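Local coordinates for spindle pole body-associated protein VIK1 (Saccharomyces cerevisiae, PDB 2O0A) that recruits the minus-end-directed motor KAR3 to microtubules, targets or maintains it at the spindle pole body, and carries a kinesin-like motor domain without a nucleotide-binding site, at residues R63-H67 with L68-E72. Sequence-based numbering, arbitrary orientation.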
ATOM      1  N   ARG A  63      13.208  -0.188  -3.845  1.00 16.54           N
ATOM      2  CA  ARG A  63      13.342  -1.115  -4.958  1.00 15.93           C
ATOM      3  C   ARG A  63      12.412  -0.656  -6.078  1.00 15.66           C
ATOM      4  O   ARG A  63      11.334  -0.116  -5.811  1.00 14.85           O
ATOM      5  CB  ARG A  63      13.014  -2.545  -4.506  1.00 16.73           C
ATOM      6  CG  ARG A  63      13.123  -3.597  -5.594  1.00 17.66           C
ATOM      7  CD  ARG A  63      13.364  -4.974  -5.025  1.00 19.65           C
ATOM      8  NE  ARG A  63      14.708  -5.171  -4.462  1.00 19.83           N
ATOM      9  CZ  ARG A  63      15.804  -5.407  -5.182  1.00 20.54           C
ATOM     10  NH1 ARG A  63      15.749  -5.459  -6.509  1.00 21.20           N
ATOM     11  NH2 ARG A  63      16.967  -5.595  -4.568  1.00 21.43           N
ATOM     12  N   VAL A  64      12.858  -0.858  -7.316  1.00 15.04           N
ATOM     13  CA  VAL A  64      12.066  -0.659  -8.534  1.00 15.64           C
ATOM     14  C   VAL A  64      11.714  -2.039  -9.063  1.00 16.05           C
ATOM     15  O   VAL A  64      12.582  -2.869  -9.358  1.00 15.53           O
ATOM     16  CB  VAL A  64      12.835   0.188  -9.585  1.00 15.81           C
ATOM     17  CG1 VAL A  64      12.079   0.211 -10.915  1.00 17.31           C
ATOM     18  CG2 VAL A  64      13.027   1.586  -9.038  1.00 16.66           C
ATOM     19  N   ILE A  65      10.418  -2.301  -9.137  1.00 15.62           N
ATOM     20  CA  ILE A  65       9.905  -3.627  -9.404  1.00 15.75           C
ATOM     21  C   ILE A  65       9.232  -3.669 -10.766  1.00 17.07           C
ATOM     22  O   ILE A  65       8.265  -2.954 -10.986  1.00 15.25           O
ATOM     23  CB  ILE A  65       8.864  -4.019  -8.302  1.00 15.75           C
ATOM     24  CG1 ILE A  65       9.517  -4.017  -6.918  1.00 15.94           C
ATOM     25  CG2 ILE A  65       8.241  -5.364  -8.599  1.00 14.52           C
ATOM     26  CD1 ILE A  65       8.503  -3.940  -5.765  1.00 15.58           C
ATOM     27  N   PRO A  66       9.720  -4.525 -11.677  1.00 17.86           N
ATOM     28  CA  PRO A  66       9.114  -4.590 -13.007  1.00 18.74           C
ATOM     29  C   PRO A  66       7.871  -5.480 -13.060  1.00 19.14           C
ATOM     30  O   PRO A  66       7.958  -6.691 -12.836  1.00 19.68           O
ATOM     31  CB  PRO A  66      10.242  -5.169 -13.871  1.00 18.80           C
ATOM     32  CG  PRO A  66      11.041  -6.007 -12.920  1.00 18.64           C
ATOM     33  CD  PRO A  66      10.856  -5.455 -11.533  1.00 18.78           C
ATOM     34  N   HIS A  67       6.730  -4.877 -13.376  1.00 20.43           N
ATOM     35  CA  HIS A  67       5.466  -5.596 -13.477  1.00 22.17           C
ATOM     36  C   HIS A  67       5.445  -6.703 -14.553  1.00 22.85           C
ATOM     37  O   HIS A  67       4.747  -7.695 -14.400  1.00 24.15           O
ATOM     38  CB  HIS A  67       4.312  -4.611 -13.699  1.00 23.13           C
ATOM     39  CG  HIS A  67       2.952  -5.218 -13.537  1.00 26.29           C
ATOM     40  ND1 HIS A  67       2.212  -5.088 -12.380  1.00 30.47           N
ATOM     41  CD2 HIS A  67       2.185  -5.933 -14.395  1.00 29.09           C
ATOM     42  CE1 HIS A  67       1.061  -5.716 -12.526  1.00 29.66           C
ATOM     43  NE2 HIS A  67       1.019  -6.240 -13.737  1.00 31.29           N
ATOM     44  N   LEU A  68       6.214  -6.557 -15.632  1.00 24.27           N
ATOM     45  CA  LEU A  68       6.251  -7.630 -16.628  1.00 24.43           C
ATOM     46  C   LEU A  68       6.939  -8.875 -16.084  1.00 23.99           C
ATOM     47  O   LEU A  68       6.750  -9.969 -16.613  1.00 24.81           O
ATOM     48  CB  LEU A  68       6.912  -7.177 -17.935  1.00 24.87           C
ATOM     49  CG  LEU A  68       8.347  -6.654 -17.871  1.00 24.65           C
ATOM     50  CD1 LEU A  68       9.360  -7.796 -17.811  0.70 26.77           C
ATOM     51  CD2 LEU A  68       8.621  -5.747 -19.076  1.00 27.03           C
ATOM     52  N   LYS A  69       7.723  -8.704 -15.016  1.00 23.42           N
ATOM     53  CA  LYS A  69       8.399  -9.818 -14.358  1.00 22.74           C
ATOM     54  C   LYS A  69       7.676 -10.268 -13.080  1.00 21.31           C
ATOM     55  O   LYS A  69       7.702 -11.446 -12.731  1.00 21.70           O
ATOM     56  CB  LYS A  69       9.855  -9.448 -14.045  1.00 23.41           C
ATOM     57  CG  LYS A  69      10.562 -10.438 -13.145  1.00 26.70           C
ATOM     58  CD  LYS A  69      12.037 -10.589 -13.446  1.00 31.13           C
ATOM     59  CE  LYS A  69      12.829  -9.353 -13.144  1.00 32.07           C
ATOM     60  NZ  LYS A  69      14.199  -9.741 -12.724  1.00 33.29           N
ATOM     61  N   VAL A  70       7.048  -9.312 -12.384  1.00 18.57           N
ATOM     62  CA  VAL A  70       6.438  -9.575 -11.077  1.00 17.70           C
ATOM     63  C   VAL A  70       4.939  -9.255 -11.133  1.00 16.40           C
ATOM     64  O   VAL A  70       4.544  -8.089 -11.178  1.00 16.61           O
ATOM     65  CB  VAL A  70       7.150  -8.760  -9.954  1.00 17.06           C
ATOM     66  CG1 VAL A  70       6.519  -9.039  -8.602  1.00 16.65           C
ATOM     67  CG2 VAL A  70       8.651  -9.053  -9.921  1.00 17.72           C
ATOM     68  N   SER A  71       4.108 -10.304 -11.170  1.00 16.15           N
ATOM     69  CA  SER A  71       2.646 -10.170 -11.138  1.00 16.03           C
ATOM     70  C   SER A  71       2.230  -9.657  -9.774  1.00 15.81           C
ATOM     71  O   SER A  71       3.028  -9.716  -8.841  1.00 15.98           O
ATOM     72  CB  SER A  71       1.990 -11.527 -11.327  1.00 16.11           C
ATOM     73  OG  SER A  71       2.308 -12.380 -10.233  1.00 17.93           O
ATOM     74  N   GLU A  72       0.982  -9.221  -9.657  1.00 16.36           N
ATOM     75  CA  GLU A  72       0.508  -8.706  -8.360  1.00 16.43           C
ATOM     76  C   GLU A  72       0.564  -9.749  -7.246  1.00 15.44           C
ATOM     77  O   GLU A  72       0.978  -9.445  -6.143  1.00 15.24           O
ATOM     78  CB  GLU A  72      -0.809  -7.946  -8.513  1.00 16.97           C
ATOM     79  CG  GLU A  72      -0.436  -6.692  -9.315  1.00 20.93           C
ATOM     80  CD  GLU A  72      -1.553  -5.830  -9.814  1.00 26.38           C
ATOM     81  OE1 GLU A  72      -2.732  -6.170  -9.613  1.00 29.96           O
ATOM     82  OE2 GLU A  72      -1.221  -4.788 -10.441  1.00 28.35           O
TER
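His67 turns the edge of its imidazole to Glu72. His67 CE1 lies 3.2 Å from Glu72 OE2, and the carboxylate stands nearly upright to the ring, the two planes 83° apart. The ring gets there because CG is anti to the backbone N (chi1 -168°). Over one face of the same ring, offset toward the rim, sits Val70 O, which also meets the CA-H of His67, with His67 CA to Val70 O at 3.5 Å. Val70 O has a hydrogen bond from Tyr31, whose ring meets that of His67. Glu72 is held by its other oxygen, OE1, hydrogen-bonded to Ser106. Residues 67-71 form the turn that leads from strand 63-66, parallel to strand 27-32 in the central sheet of the kinesin-like motor fold, into helix 72-89. Ser71 is the N-cap of that helix, its OG bonded to Lys74 N. Two donors close the turn on Pro66 O. Val70 N reaches Pro66 O at 2.8 Å, in the carbonyl plane; Lys69 N is 3.0 Å from the same Pro66 O, above that plane. Beside this, the Pro66 ring and the Lys69 chain lie side by side, Pro66 CG to Lys69 CE 3.8 Å. On the buried side, Ile65 CG2 packs against Val70 CB at 3.8 Å. With an alanine in place of His67 the imidazole is gone, which is likely to leave a gap beside Glu72 and Tyr31 and uncover one side of Val70 O.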